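Local coordinates for protein Pcdhgc3 (Mus musculus, PDB 4ZI8) that probably mediates calcium-dependent cell-cell adhesion as a clustered protocadherin and may help set up specific neuronal connections in the brain, represented here by its first three extracellular cadherin domains, at residues 275-278 with 279-283. Sequence-based numbering, arbitrary orientation.
Sequences SHNR and AGVRE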
# COMPACT_ATOMS: atom_id res chain seq x y z
N SER B 275 2.18 -1.68 34.62
CA SER B 275 3.22 -0.86 35.24
C SER B 275 2.63 -0.20 36.45
O SER B 275 3.32 0.32 37.31
CB SER B 275 3.73 0.22 34.27
OG SER B 275 2.66 1.07 33.87
N HIS B 276 1.31 -0.21 36.46
CA HIS B 276 0.51 0.35 37.51
C HIS B 276 0.43 -0.63 38.67
O HIS B 276 -0.64 -1.10 39.00
CB HIS B 276 -0.89 0.67 36.97
CG HIS B 276 -1.38 2.03 37.37
ND1 HIS B 276 -0.86 3.19 36.85
CD2 HIS B 276 -2.33 2.40 38.26
CE1 HIS B 276 -1.47 4.23 37.40
NE2 HIS B 276 -2.37 3.77 38.27
N ASN B 277 1.57 -0.95 39.27
CA ASN B 277 1.61 -1.92 40.36
C ASN B 277 2.74 -1.65 41.30
O ASN B 277 3.76 -1.09 40.92
CB ASN B 277 1.75 -3.34 39.83
CG ASN B 277 0.46 -3.93 39.39
OD1 ASN B 277 -0.46 -4.13 40.19
ND2 ASN B 277 0.36 -4.24 38.10
N ARG B 278 2.58 -2.08 42.55
CA ARG B 278 3.65 -2.03 43.52
C ARG B 278 4.62 -3.19 43.37
O ARG B 278 4.25 -4.29 42.97
CB ARG B 278 3.08 -2.03 44.95
CG ARG B 278 2.08 -0.94 45.20
CD ARG B 278 1.69 -0.84 46.65
NE ARG B 278 2.87 -0.65 47.49
CZ ARG B 278 3.22 0.50 48.05
NH1 ARG B 278 2.49 1.59 47.88
NH2 ARG B 278 4.32 0.56 48.80
N ALA B 279 5.88 -2.94 43.69
CA ALA B 279 6.86 -4.01 43.76
C ALA B 279 6.35 -5.16 44.62
O ALA B 279 5.83 -4.95 45.72
CB ALA B 279 8.17 -3.49 44.31
N GLY B 280 6.49 -6.38 44.13
CA GLY B 280 6.12 -7.51 44.94
C GLY B 280 4.89 -8.16 44.36
O GLY B 280 4.55 -9.30 44.74
N VAL B 281 4.20 -7.47 43.45
CA VAL B 281 2.99 -8.07 42.91
C VAL B 281 3.34 -9.38 42.18
O VAL B 281 2.60 -10.36 42.28
CB VAL B 281 2.21 -7.10 41.97
CG1 VAL B 281 3.11 -6.58 40.85
CG2 VAL B 281 1.00 -7.79 41.38
N ARG B 282 4.49 -9.41 41.52
CA ARG B 282 4.95 -10.56 40.76
C ARG B 282 5.44 -11.69 41.63
O ARG B 282 5.56 -12.83 41.18
CB ARG B 282 6.08 -10.16 39.80
CG ARG B 282 5.58 -9.49 38.55
CD ARG B 282 6.72 -9.03 37.64
NE ARG B 282 6.18 -8.44 36.42
CZ ARG B 282 5.75 -7.18 36.31
NH1 ARG B 282 5.78 -6.35 37.36
NH2 ARG B 282 5.28 -6.75 35.14
N GLU B 283 5.77 -11.36 42.88
CA GLU B 283 6.22 -12.36 43.81
C GLU B 283 5.04 -12.95 44.56
O GLU B 283 5.08 -14.10 44.98
CB GLU B 283 7.24 -11.74 44.77
CG GLU B 283 8.50 -11.24 44.06
CD GLU B 283 9.37 -12.39 43.57
OE1 GLU B 283 9.00 -13.55 43.83
OE2 GLU B 283 10.42 -12.13 42.93
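The backbone N of Val-281 donates to Arg-278 O at 3.2 Å, with an N-H...O angle of 152°. This bond closes a type II beta turn from Arg-278 to Val-281. Gly-280 has a positive phi of 111°, where a side chain would press on the carbonyl oxygen of Ala-279. Gly-280 is also the N-cap of helix 281-284, and its O accepts from Glu-283 N at 3.0 Å.

Val-281 turns back over the start of the turn. Val-281 CG1 sits between its own N and carbonyl carbon (chi1 55°). From there Val-281 CG1 comes to 3.3 Å from Arg-278 O. The same CG1 of Val-281 lies 3.7 Å from Asn-277 CB. Val-281 CG2 lies farther off, 4.1 Å from Asn-277 OD1. The two side chains cross at about a right angle and meet mainly through carbon. Both also touch Ile-310 of strand 307-316, and Val-281 reaches Phe-273 as well.

Asn-277 is buried. Its ND2 bonds to both Gly-274 O and Tyr-311 O, which fixes the rotation of the amide and ties the loop to the neighbouring strand.

The Arg-278 chain bends and leads away from the turn. Its NH2 bonds to Thr-95 O of the second subunit. Ser-275 OG and His-276 ND1 both bond to Thr-90 OG1 of that subunit, and Ala-279 packs on its Glu-86. One side of the loop thus joins the subunit interface. The arrangement is a type II turn leading into a short helix, in the loop after strand 269-273 of the third cadherin domain.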